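Local atomic coordinates of centrosome-associated zinc finger protein CP190 (Drosophila melanogaster, PDB entry 6ER1), a protein that organises chromatin domains and boundary function as a partner recruited by insulator DNA-binding proteins, and homodimerises through the N-terminal BTB domain described here. Residues G96-E101 with G106-T111; D59-L64 with P88-M93; S45-H50 with D84-I89; T111-N116 with L123-R128. All coordinates share one frame; numbering follows the deposited sequence.

Contact 1: G96-E101 with G106-T111; sequences GTLEFE and GKLLRT
The carbonyl O of Lys-107, one residue before the Leu-108 that meets Phe-100 and Leu-98 of the strand, is gripped twice. Thr-111 N donates to it in the regular helical bond, and Thr-111 OG1 adds a second bond to Lys-107 O, 2.9 Å long, from the opposite face of the carbonyl plane. The hydroxyl is tilted 32° from that plane; it bonds one turn back, to the carbonyl that Thr-111 N already uses. Across the contact the meeting is wholly apolar. Leu-108 CD1 lies 3.6 Å from Phe-100 CB, reaching the root of the aromatic side chain rather than the far end of its ring. Leu-108 CD1 is also 4.4 Å from Leu-98 CD2, so one branch of Leu-108 serves two residues two apart on the strand. Phe-100 CG sits between its backbone N and carbonyl carbon (chi1 66°), and Leu-98 O ends up at the ring edge, in its plane. Lys-107 NZ forms a salt bridge with Asp-84 OD2. The side chains of strand 97-101 that face the helix thus meet it through apolar packing alone, while its backbone pairs antiparallel with a strand of the second subunit, as in BTB dimers.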
loop_
_atom_site.group_PDB
_atom_site.type_symbol
_atom_site.label_atom_id
_atom_site.label_comp_id
_atom_site.label_asym_id
_atom_site.label_seq_id
_atom_site.Cartn_x
_atom_site.Cartn_y
_atom_site.Cartn_z
ATOM N N GLY A 96 4.368 0.521 12.210
ATOM C CA GLY A 96 3.813 0.989 13.458
ATOM C C GLY A 96 4.730 1.044 14.652
ATOM O O GLY A 96 4.301 1.475 15.715
ATOM N N THR A 97 6.001 0.621 14.477
ATOM C CA THR A 97 7.016 0.637 15.496
ATOM C C THR A 97 8.046 1.710 15.140
ATOM O O THR A 97 8.513 1.787 13.994
ATOM C CB THR A 97 7.698 -0.729 15.592
ATOM O OG1 THR A 97 6.772 -1.722 16.009
ATOM C CG2 THR A 97 8.831 -0.690 16.573
ATOM N N LEU A 98 8.373 2.547 16.120
ATOM C CA LEU A 98 9.467 3.503 16.000
ATOM C C LEU A 98 10.625 2.996 16.870
ATOM O O LEU A 98 10.465 2.838 18.075
ATOM C CB LEU A 98 9.059 4.883 16.504
ATOM C CG LEU A 98 10.120 5.970 16.331
ATOM C CD1 LEU A 98 10.290 6.405 14.888
ATOM C CD2 LEU A 98 9.875 7.161 17.267
ATOM N N GLU A 99 11.756 2.691 16.229
ATOM C CA GLU A 99 13.008 2.290 16.898
ATOM C C GLU A 99 13.931 3.492 16.878
ATOM O O GLU A 99 14.155 4.061 15.806
ATOM C CB GLU A 99 13.653 1.147 16.136
ATOM C CG GLU A 99 12.880 -0.155 16.226
ATOM C CD GLU A 99 13.631 -1.366 15.686
ATOM O OE1 GLU A 99 14.846 -1.292 15.432
ATOM O OE2 GLU A 99 13.000 -2.419 15.524
ATOM N N PHE A 100 14.487 3.872 18.025
ATOM C CA PHE A 100 15.232 5.107 18.123
ATOM C C PHE A 100 16.114 5.059 19.353
ATOM O O PHE A 100 15.764 4.472 20.354
ATOM C CB PHE A 100 14.311 6.330 18.189
ATOM C CG PHE A 100 13.464 6.427 19.432
ATOM C CD1 PHE A 100 12.412 5.563 19.649
ATOM C CD2 PHE A 100 13.748 7.344 20.410
ATOM C CE1 PHE A 100 11.641 5.644 20.800
ATOM C CE2 PHE A 100 12.996 7.429 21.558
ATOM C CZ PHE A 100 11.934 6.580 21.755
ATOM N N GLU A 101 17.244 5.736 19.279
ATOM C CA GLU A 101 18.040 6.004 20.487
ATOM C C GLU A 101 17.448 7.198 21.206
ATOM O O GLU A 101 17.006 8.148 20.532
ATOM C CB GLU A 101 19.521 6.165 20.162
ATOM C CG GLU A 101 20.132 4.871 19.639
ATOM C CD GLU A 101 21.643 4.907 19.505
ATOM O OE1 GLU A 101 22.167 4.161 18.656
ATOM O OE2 GLU A 101 22.308 5.657 20.255
ATOM N N GLY A 106 14.201 14.222 20.890
ATOM C CA GLY A 106 13.796 15.558 20.571
ATOM C C GLY A 106 13.913 15.893 19.154
ATOM O O GLY A 106 12.983 16.586 18.595
ATOM N N LYS A 107 14.855 15.413 18.414
ATOM C CA LYS A 107 15.013 15.685 17.039
ATOM C C LYS A 107 13.824 14.992 16.305
ATOM O O LYS A 107 13.302 15.611 15.332
ATOM C CB LYS A 107 16.343 15.126 16.505
ATOM C CG LYS A 107 16.745 15.750 15.183
ATOM C CD LYS A 107 18.145 15.430 14.691
ATOM C CE LYS A 107 18.357 16.095 13.340
ATOM N NZ LYS A 107 19.747 15.939 12.822
ATOM N N LEU A 108 13.515 13.785 16.657
ATOM C CA LEU A 108 12.391 13.072 16.005
ATOM C C LEU A 108 11.133 13.822 16.316
ATOM O O LEU A 108 10.266 13.938 15.349
ATOM C CB LEU A 108 12.334 11.643 16.464
ATOM C CG LEU A 108 13.433 10.759 15.871
ATOM C CD1 LEU A 108 13.529 9.467 16.685
ATOM C CD2 LEU A 108 13.134 10.415 14.402
ATOM N N LEU A 109 10.894 14.317 17.499
ATOM C CA LEU A 109 9.682 15.080 17.842
ATOM C C LEU A 109 9.665 16.323 17.057
ATOM O O LEU A 109 8.573 16.654 16.445
ATOM C CB LEU A 109 9.595 15.292 19.320
ATOM C CG LEU A 109 8.416 15.975 19.881
ATOM C CD1 LEU A 109 7.110 15.385 19.368
ATOM C CD2 LEU A 109 8.426 16.013 21.377
ATOM N N ARG A 110 10.699 17.114 16.924
ATOM C CA ARG A 110 10.702 18.311 16.124
ATOM C C ARG A 110 10.449 17.966 14.659
ATOM O O ARG A 110 9.712 18.765 13.975
ATOM C CB ARG A 110 11.980 19.158 16.308
ATOM C CG ARG A 110 12.056 19.772 17.700
ATOM C CD ARG A 110 13.317 20.625 17.898
ATOM N NE ARG A 110 14.577 19.891 17.856
ATOM C CZ ARG A 110 15.097 19.299 18.924
ATOM N NH1 ARG A 110 14.517 19.335 20.097
ATOM N NH2 ARG A 110 16.286 18.699 18.769
ATOM N N THR A 111 10.957 16.895 14.131
ATOM C CA THR A 111 10.757 16.501 12.769
ATOM C C THR A 111 9.230 16.123 12.614
ATOM O O THR A 111 8.630 16.580 11.578
ATOM C CB THR A 111 11.616 15.347 12.332
ATOM O OG1 THR A 111 13.008 15.776 12.446
ATOM C CG2 THR A 111 11.418 14.899 10.959
#

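Contact 2: D59-L64 with P88-M93; sequences DYFNVL and PIVNFM
The Phe-61 ring meets Val-90 and Met-93 obliquely, and Phe-81 joins it with ring planes about 55° apart. Met-93 CE comes to 4.0 Å from Phe-61 CE2, and Val-90 CG2 stays a little farther off, 4.4 Å from Phe-61 CZ. Met-93 gets there by an extended chain: beyond CG it runs nearly straight, which carries its methyl well clear of its own helix. Phe-61 CA and Val-90 CA, the nearest pair across the contact, are 10.9 Å apart; the Phe-61 ring and the extended Met-93 do most of the bridging, and Val-90 is buried with them. Within segment 59-64, the Asn-62 amide donates through ND2 to Asp-59 OD1 at 2.9 Å, using the anti lone pair of the carboxylate; the acceptor lies close to the amide plane, but the N-H points off line (133°). Asp-59 occupies the N-cap position without a side-chain capping bond. Near the centre of the BTB domain, this contact packs helix 60-67 against helix 83-95. Leu-54 of helix 51-57 touches both Phe-61 and Met-93, and Met-115 of helix 105-115 also packs on Phe-61.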
loop_
_atom_site.group_PDB
_atom_site.type_symbol
_atom_site.label_atom_id
_atom_site.label_comp_id
_atom_site.label_asym_id
_atom_site.label_seq_id
_atom_site.Cartn_x
_atom_site.Cartn_y
_atom_site.Cartn_z
ATOM N N ASP A 59 1.406 14.459 4.756
ATOM C CA ASP A 59 1.509 15.088 3.424
ATOM C C ASP A 59 2.883 15.753 3.173
ATOM O O ASP A 59 3.113 16.350 2.127
ATOM C CB ASP A 59 0.401 16.106 3.199
ATOM C CG ASP A 59 -0.940 15.447 3.006
ATOM O OD1 ASP A 59 -0.993 14.582 2.112
ATOM O OD2 ASP A 59 -1.864 15.771 3.781
ATOM N N TYR A 60 3.813 15.567 4.091
ATOM C CA TYR A 60 5.114 16.253 3.973
ATOM C C TYR A 60 5.896 15.798 2.750
ATOM O O TYR A 60 6.532 16.600 2.076
ATOM C CB TYR A 60 5.890 16.040 5.218
ATOM C CG TYR A 60 7.180 16.823 5.299
ATOM C CD1 TYR A 60 7.206 18.186 5.601
ATOM C CD2 TYR A 60 8.395 16.162 5.138
ATOM C CE1 TYR A 60 8.423 18.876 5.735
ATOM C CE2 TYR A 60 9.606 16.810 5.318
ATOM C CZ TYR A 60 9.630 18.150 5.602
ATOM O OH TYR A 60 10.866 18.764 5.720
ATOM N N PHE A 61 5.902 14.488 2.466
ATOM C CA PHE A 61 6.597 14.029 1.273
ATOM C C PHE A 61 5.929 14.573 -0.005
ATOM O O PHE A 61 6.627 14.867 -0.960
ATOM C CB PHE A 61 6.747 12.518 1.244
ATOM C CG PHE A 61 7.733 11.986 2.250
ATOM C CD1 PHE A 61 9.044 11.868 1.899
ATOM C CD2 PHE A 61 7.355 11.596 3.527
ATOM C CE1 PHE A 61 9.948 11.373 2.788
ATOM C CE2 PHE A 61 8.281 11.118 4.438
ATOM C CZ PHE A 61 9.557 10.994 4.032
ATOM N N ASN A 62 4.590 14.782 0.020
ATOM C CA ASN A 62 3.902 15.440 -1.080
ATOM C C ASN A 62 4.456 16.858 -1.304
ATOM O O ASN A 62 4.744 17.260 -2.423
ATOM C CB ASN A 62 2.368 15.462 -0.919
ATOM C CG ASN A 62 1.748 14.077 -0.983
ATOM O OD1 ASN A 62 2.160 13.241 -1.772
ATOM N ND2 ASN A 62 0.708 13.857 -0.185
ATOM N N VAL A 63 4.635 17.581 -0.216
ATOM C CA VAL A 63 5.175 18.940 -0.346
ATOM C C VAL A 63 6.618 18.944 -0.804
ATOM O O VAL A 63 6.989 19.788 -1.610
ATOM C CB VAL A 63 4.881 19.822 0.907
ATOM C CG1 VAL A 63 6.001 20.772 1.288
ATOM C CG2 VAL A 63 3.627 20.640 0.632
ATOM N N LEU A 64 7.406 17.971 -0.321
ATOM C CA LEU A 64 8.804 17.840 -0.816
ATOM C C LEU A 64 8.833 17.587 -2.335
ATOM O O LEU A 64 9.610 18.185 -3.044
ATOM C CB LEU A 64 9.529 16.719 -0.064
ATOM C CG LEU A 64 9.772 16.880 1.419
ATOM C CD1 LEU A 64 10.669 15.760 1.926
ATOM C CD2 LEU A 64 10.310 18.256 1.774
ATOM N N PRO A 88 14.254 6.042 10.528
ATOM C CA PRO A 88 13.363 5.527 11.567
ATOM C C PRO A 88 11.871 5.894 11.266
ATOM O O PRO A 88 11.002 5.061 11.587
ATOM C CB PRO A 88 13.847 6.161 12.876
ATOM C CG PRO A 88 15.096 6.785 12.552
ATOM C CD PRO A 88 15.374 6.826 11.107
ATOM N N ILE A 89 11.668 7.112 10.766
ATOM C CA ILE A 89 10.245 7.532 10.474
ATOM C C ILE A 89 9.662 6.655 9.379
ATOM O O ILE A 89 8.501 6.200 9.517
ATOM C CB ILE A 89 10.222 9.003 10.183
ATOM C CG1 ILE A 89 10.479 9.771 11.470
ATOM C CG2 ILE A 89 8.838 9.397 9.623
ATOM C CD1 ILE A 89 10.647 11.246 11.320
ATOM N N VAL A 90 10.381 6.419 8.303
ATOM C CA VAL A 90 9.861 5.558 7.243
ATOM C C VAL A 90 9.630 4.159 7.760
ATOM O O VAL A 90 8.607 3.499 7.444
ATOM C CB VAL A 90 10.778 5.574 6.002
ATOM C CG1 VAL A 90 10.433 4.461 5.003
ATOM C CG2 VAL A 90 10.713 6.906 5.296
ATOM N N ASN A 91 10.552 3.611 8.559
ATOM C CA ASN A 91 10.303 2.288 9.090
ATOM C C ASN A 91 9.028 2.217 9.971
ATOM O O ASN A 91 8.262 1.217 9.935
ATOM C CB ASN A 91 11.509 1.750 9.848
ATOM C CG ASN A 91 12.696 1.365 8.948
ATOM O OD1 ASN A 91 12.520 1.008 7.801
ATOM N ND2 ASN A 91 13.880 1.352 9.510
ATOM N N PHE A 92 8.788 3.283 10.718
ATOM C CA PHE A 92 7.540 3.448 11.480
ATOM C C PHE A 92 6.334 3.440 10.536
ATOM O O PHE A 92 5.334 2.730 10.821
ATOM C CB PHE A 92 7.553 4.722 12.315
ATOM C CG PHE A 92 6.240 5.077 12.913
ATOM C CD1 PHE A 92 5.692 4.398 13.960
ATOM C CD2 PHE A 92 5.500 6.045 12.294
ATOM C CE1 PHE A 92 4.432 4.711 14.429
ATOM C CE2 PHE A 92 4.239 6.378 12.760
ATOM C CZ PHE A 92 3.717 5.724 13.842
ATOM N N MET A 93 6.436 4.154 9.425
ATOM C CA MET A 93 5.255 4.185 8.508
ATOM C C MET A 93 4.904 2.813 7.986
ATOM O O MET A 93 3.700 2.494 7.785
ATOM C CB MET A 93 5.504 5.116 7.349
ATOM C CG MET A 93 5.627 6.536 7.742
ATOM S SD MET A 93 6.319 7.469 6.357
ATOM C CE MET A 93 5.820 8.986 6.740
#

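Contact 3: S45-H50 with D84-I89; sequences SQLKVH and DVVVPI
This is a strand-on-helix contact in the BTB fold: Leu-47 of strand 46-49, outermost in the sheet within this chain, lays its side chain on helix 83-95 just before the proline kink. One methyl does the work. Leu-47 CD2 lies 4.2 Å from Val-86 CG1 and 4.3 Å from Val-87 CG2, so it rests on two successive valines of the same helical turn. With CG anti to the backbone N (chi1 180°), the Leu-47 branch reaches the helix, and the Leu-47 and Val-86 side chains run alongside one another but point opposite ways. Val-86 is buried, whereas Leu-47 and Val-87 are only partly so, which places this touch toward the border of the hydrophobic core. Nothing polar links the two segments. Within the helix, Ile-89 N bonds to Val-85 O at 3.1 Å, but Pro-88 has no N-H to give to the turn before, and the helix kinks there. Near its start, Asp-84 OD1 accepts a weak, bent bond from Val-85 N (121°). His-50, at the N-cap position after the strand, is held through both ring nitrogens: ND1 bonds to Tyr-94 OH and NE2 to Asp-33 O. It also packs on Leu-52 of the second subunit. Strand 46-49 runs antiparallel to strand 37-40, with Leu-47 bonded to Leu-39 through the backbone. Leu-39 in turn touches Val-86, so both strands share this helix, while Val-85 of the same helix packs on helix 105-115.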
loop_
_atom_site.group_PDB
_atom_site.type_symbol
_atom_site.label_atom_id
_atom_site.label_comp_id
_atom_site.label_asym_id
_atom_site.label_seq_id
_atom_site.Cartn_x
_atom_site.Cartn_y
_atom_site.Cartn_z
ATOM N N SER A 45 23.463 8.578 -0.767
ATOM C CA SER A 45 22.761 7.318 -0.519
ATOM C C SER A 45 21.259 7.526 -0.769
ATOM O O SER A 45 20.761 8.659 -0.806
ATOM C CB SER A 45 23.006 6.787 0.890
ATOM O OG SER A 45 22.454 7.624 1.871
ATOM N N GLN A 46 20.566 6.432 -1.028
ATOM C CA GLN A 46 19.175 6.476 -1.413
ATOM C C GLN A 46 18.348 5.507 -0.616
ATOM O O GLN A 46 18.802 4.433 -0.237
ATOM C CB GLN A 46 19.048 6.166 -2.900
ATOM C CG GLN A 46 19.690 7.196 -3.803
ATOM C CD GLN A 46 19.522 6.903 -5.272
ATOM O OE1 GLN A 46 19.353 5.749 -5.683
ATOM N NE2 GLN A 46 19.600 7.940 -6.078
ATOM N N LEU A 47 17.083 5.883 -0.446
ATOM C CA LEU A 47 16.081 5.030 0.188
ATOM C C LEU A 47 14.860 5.009 -0.742
ATOM O O LEU A 47 14.267 6.062 -1.023
ATOM C CB LEU A 47 15.686 5.592 1.546
ATOM C CG LEU A 47 14.644 4.836 2.363
ATOM C CD1 LEU A 47 15.068 3.402 2.618
ATOM C CD2 LEU A 47 14.291 5.540 3.647
ATOM N N LYS A 48 14.488 3.823 -1.211
ATOM C CA LYS A 48 13.335 3.660 -2.115
ATOM C C LYS A 48 12.096 3.266 -1.344
ATOM O O LYS A 48 12.149 2.342 -0.531
ATOM C CB LYS A 48 13.634 2.629 -3.186
ATOM C CG LYS A 48 14.760 3.108 -4.084
ATOM C CD LYS A 48 15.153 2.193 -5.209
ATOM C CE LYS A 48 16.222 2.905 -6.053
ATOM N NZ LYS A 48 16.677 2.127 -7.234
ATOM N N VAL A 49 10.982 3.947 -1.612
ATOM C CA VAL A 49 9.792 3.806 -0.808
ATOM C C VAL A 49 8.567 3.776 -1.751
ATOM O O VAL A 49 8.663 3.985 -2.962
ATOM C CB VAL A 49 9.689 4.972 0.215
ATOM C CG1 VAL A 49 10.859 4.996 1.159
ATOM C CG2 VAL A 49 9.565 6.316 -0.489
ATOM N N HIS A 50 7.412 3.584 -1.135
ATOM C CA HIS A 50 6.082 3.658 -1.788
ATOM C C HIS A 50 5.392 4.926 -1.372
ATOM O O HIS A 50 5.106 5.109 -0.188
ATOM C CB HIS A 50 5.226 2.471 -1.406
ATOM C CG HIS A 50 5.838 1.143 -1.700
ATOM N ND1 HIS A 50 6.556 0.438 -0.747
ATOM C CD2 HIS A 50 5.894 0.402 -2.835
ATOM C CE1 HIS A 50 6.999 -0.683 -1.270
ATOM N NE2 HIS A 50 6.623 -0.732 -2.540
ATOM N N ASP A 84 19.201 10.191 9.485
ATOM C CA ASP A 84 19.011 10.003 10.920
ATOM C C ASP A 84 17.554 10.062 11.441
ATOM O O ASP A 84 17.206 9.401 12.390
ATOM C CB ASP A 84 19.899 10.955 11.778
ATOM C CG ASP A 84 19.657 12.422 11.541
ATOM O OD1 ASP A 84 19.016 12.801 10.518
ATOM O OD2 ASP A 84 20.081 13.214 12.408
ATOM N N VAL A 85 16.758 10.914 10.807
ATOM C CA VAL A 85 15.323 10.990 11.123
ATOM C C VAL A 85 14.462 10.252 10.087
ATOM O O VAL A 85 13.470 9.606 10.499
ATOM C CB VAL A 85 14.818 12.437 11.350
ATOM C CG1 VAL A 85 15.545 13.068 12.533
ATOM C CG2 VAL A 85 14.939 13.293 10.098
ATOM N N VAL A 86 14.880 10.280 8.830
ATOM C CA VAL A 86 14.039 9.704 7.756
ATOM C C VAL A 86 13.955 8.218 7.877
ATOM O O VAL A 86 12.872 7.589 7.742
ATOM C CB VAL A 86 14.457 10.137 6.364
ATOM C CG1 VAL A 86 13.728 9.358 5.270
ATOM C CG2 VAL A 86 14.323 11.650 6.205
ATOM N N VAL A 87 15.079 7.544 8.127
ATOM C CA VAL A 87 15.041 6.082 8.178
ATOM C C VAL A 87 14.162 5.520 9.299
ATOM O O VAL A 87 13.254 4.704 8.987
ATOM C CB VAL A 87 16.483 5.480 8.197
ATOM C CG1 VAL A 87 16.439 4.004 8.531
ATOM C CG2 VAL A 87 17.124 5.731 6.840
ATOM N N PRO A 88 14.254 6.042 10.528
ATOM C CA PRO A 88 13.363 5.527 11.567
ATOM C C PRO A 88 11.871 5.894 11.266
ATOM O O PRO A 88 11.002 5.061 11.587
ATOM C CB PRO A 88 13.847 6.161 12.876
ATOM C CG PRO A 88 15.096 6.785 12.552
ATOM C CD PRO A 88 15.374 6.826 11.107
ATOM N N ILE A 89 11.668 7.112 10.766
ATOM C CA ILE A 89 10.245 7.532 10.474
ATOM C C ILE A 89 9.662 6.655 9.379
ATOM O O ILE A 89 8.501 6.200 9.517
ATOM C CB ILE A 89 10.222 9.003 10.183
ATOM C CG1 ILE A 89 10.479 9.771 11.470
ATOM C CG2 ILE A 89 8.838 9.397 9.623
ATOM C CD1 ILE A 89 10.647 11.246 11.320
#

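Contact 4: T111-N116 with L123-R128; sequences TAKEMN and LLEAHR. With PO4 (phosphate ion), chain B.
Ala-112 and Leu-124 meet across a helical hairpin near the C-terminal end of the modelled chain, formed by helices 105-115 and 118-124. Ala-112 CB touches Leu-124 CD1 at 4.4 Å, a small methyl against one leucine branch, both buried. Beside them, at the surface, Lys-113 and Glu-125 pair only loosely. In the Lys-113 conformer given, one of two, Lys-113 NZ and Glu-125 OE2 are 4.7 Å apart, too far for a direct bond. A water can bridge them, tentatively: the water O is 2.8 Å from Glu-125 OE2, to which it donates, and it accepts a weak bond from Lys-113 NZ. The opposite charges would still attract through it, though solvent probably softens the effect. In this conformer Lys-113 CE stands 4.3 Å from Glu-125 OE2.

Farther out, His-127 lies beyond the end of the helix, with a phosphate ion, probably from the crystallisation liquor, at the edge of its imidazole and near the ring plane. His-127 ND1 is modelled only 2.4 Å from phosphate O4, so that length is doubtful. Leu-120 and Leu-121 pack on Ala-112 from the second helix, and Leu-124 O is tied to Tyr-105 OH. The turn between the helices begins with a Schellman motif, in which Asn-116, with positive phi, sends its N back to Lys-113 O at 3.1 Å.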
loop_
_atom_site.group_PDB
_atom_site.type_symbol
_atom_site.label_atom_id
_atom_site.label_comp_id
_atom_site.label_asym_id
_atom_site.label_seq_id
_atom_site.Cartn_x
_atom_site.Cartn_y
_atom_site.Cartn_z
ATOM N N THR A 111 10.957 16.895 14.131
ATOM C CA THR A 111 10.757 16.501 12.769
ATOM C C THR A 111 9.230 16.123 12.614
ATOM O O THR A 111 8.630 16.580 11.578
ATOM C CB THR A 111 11.616 15.347 12.332
ATOM O OG1 THR A 111 13.008 15.776 12.446
ATOM C CG2 THR A 111 11.418 14.899 10.959
ATOM N N ALA A 112 8.685 15.374 13.514
ATOM C CA ALA A 112 7.225 14.986 13.378
ATOM C C ALA A 112 6.486 16.246 13.451
ATOM O O ALA A 112 5.398 16.310 12.709
ATOM C CB ALA A 112 6.874 14.069 14.497
ATOM N N LYS A 113 6.776 17.247 14.206
ATOM C CA LYS A 113 6.053 18.524 14.232
ATOM C C LYS A 113 6.217 19.263 12.955
ATOM O O LYS A 113 5.171 19.817 12.375
ATOM C CB LYS A 113 6.453 19.415 15.439
ATOM C CG LYS A 113 6.015 18.905 16.789
ATOM C CD LYS A 113 6.539 19.829 17.884
ATOM C CE LYS A 113 5.920 19.643 19.271
ATOM N NZ LYS A 113 5.000 20.665 19.807
ATOM N N GLU A 114 7.334 19.303 12.296
ATOM C CA GLU A 114 7.525 19.956 11.025
ATOM C C GLU A 114 6.683 19.266 9.940
ATOM O O GLU A 114 6.208 19.993 9.024
ATOM C CB GLU A 114 9.054 19.895 10.663
ATOM C CG GLU A 114 9.410 20.363 9.257
ATOM C CD GLU A 114 10.865 20.602 8.938
ATOM O OE1 GLU A 114 11.611 20.836 9.900
ATOM O OE2 GLU A 114 11.240 20.637 7.708
ATOM N N MET A 115 6.520 17.982 10.018
ATOM C CA MET A 115 5.797 17.179 9.029
ATOM C C MET A 115 4.294 17.225 9.320
ATOM O O MET A 115 3.521 16.805 8.443
ATOM C CB MET A 115 6.184 15.717 9.093
ATOM C CG MET A 115 7.640 15.437 8.763
ATOM S SD MET A 115 8.079 13.702 9.068
ATOM C CE MET A 115 7.285 12.983 7.680
ATOM N N ASN A 116 3.918 17.664 10.484
ATOM C CA ASN A 116 2.568 17.508 11.073
ATOM C C ASN A 116 2.178 16.090 11.008
ATOM O O ASN A 116 1.000 15.735 10.643
ATOM C CB ASN A 116 1.495 18.434 10.476
ATOM C CG ASN A 116 0.352 18.555 11.426
ATOM O OD1 ASN A 116 0.511 18.722 12.629
ATOM N ND2 ASN A 116 -0.903 18.405 10.850
ATOM N N LEU A 123 2.265 9.173 19.262
ATOM C CA LEU A 123 3.103 8.105 19.806
ATOM C C LEU A 123 4.250 8.661 20.697
ATOM O O LEU A 123 4.479 8.161 21.803
ATOM C CB LEU A 123 3.638 7.268 18.664
ATOM C CG LEU A 123 4.577 6.127 19.082
ATOM C CD1 LEU A 123 3.904 5.163 20.048
ATOM C CD2 LEU A 123 5.112 5.415 17.872
ATOM N N LEU A 124 4.918 9.696 20.206
ATOM C CA LEU A 124 6.108 10.238 20.925
ATOM C C LEU A 124 5.682 10.915 22.189
ATOM O O LEU A 124 6.457 10.987 23.147
ATOM C CB LEU A 124 6.815 11.197 20.013
ATOM C CG LEU A 124 7.653 10.540 18.916
ATOM C CD1 LEU A 124 8.084 11.617 17.947
ATOM C CD2 LEU A 124 8.851 9.784 19.447
ATOM N N GLU A 125 4.422 11.361 22.242
ATOM C CA GLU A 125 3.885 12.066 23.396
ATOM C C GLU A 125 3.031 11.165 24.297
ATOM O O GLU A 125 2.448 11.666 25.249
ATOM C CB GLU A 125 3.051 13.254 22.895
ATOM C CG GLU A 125 3.868 14.306 22.161
ATOM C CD GLU A 125 3.068 15.373 21.427
ATOM O OE1 GLU A 125 1.817 15.353 21.409
ATOM O OE2 GLU A 125 3.724 16.252 20.838
ATOM N N ALA A 126 3.003 9.855 24.052
ATOM C CA ALA A 126 2.138 8.922 24.799
ATOM C C ALA A 126 2.574 8.763 26.237
ATOM O O ALA A 126 3.762 8.801 26.550
ATOM C CB ALA A 126 2.113 7.543 24.124
ATOM N N HIS A 127 1.601 8.530 27.113
ATOM C CA HIS A 127 1.909 8.336 28.524
ATOM C C HIS A 127 1.017 7.300 29.173
ATOM O O HIS A 127 -0.005 6.920 28.623
ATOM C CB HIS A 127 1.835 9.679 29.254
ATOM C CG HIS A 127 0.520 10.371 29.114
ATOM N ND1 HIS A 127 -0.539 10.125 29.954
ATOM C CD2 HIS A 127 0.087 11.295 28.226
ATOM C CE1 HIS A 127 -1.567 10.875 29.602
ATOM N NE2 HIS A 127 -1.212 11.588 28.549
ATOM N N ARG A 128 1.417 6.867 30.360
ATOM C CA ARG A 128 0.797 5.723 31.081
ATOM C C ARG A 128 0.406 4.534 30.190
ATOM O O ARG A 128 1.240 3.977 29.469
ATOM C CB ARG A 128 -0.412 6.188 31.888
HETATM P P PO4 B . -2.153 9.010 32.740
HETATM O O1 PO4 B . -3.082 10.090 32.241
HETATM O O2 PO4 B . -2.906 7.769 32.352
HETATM O O3 PO4 B . -1.919 9.112 34.213
HETATM O O4 PO4 B . -0.807 9.067 32.058
HETATM O O HOH W 1 2.774 18.432 19.441
#

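How the contacts relate
Contacts 1 and 2 are buried throughout, contact 3 lies at the border of the core, and contact 4 passes from buried methyls to charged groups at the surface, probably linked by a water. Helix 83-95 serves contacts 2 and 3, its successive turns facing helix 60-67 and strand 46-49; Val-90 touches both Val-49 and Leu-47 of that strand. Helix 105-115 serves contacts 1 and 4, which share Thr-111, and Leu-124 CD2 reaches Leu-98 CD2 at 3.6 Å. Ile-89 against Thr-111 joins the two helices. Contacts 1 and 2 also touch where Leu-98 CD1 packs on Pro-88 O, and strand 97-101 pairs antiparallel with a strand of the second subunit.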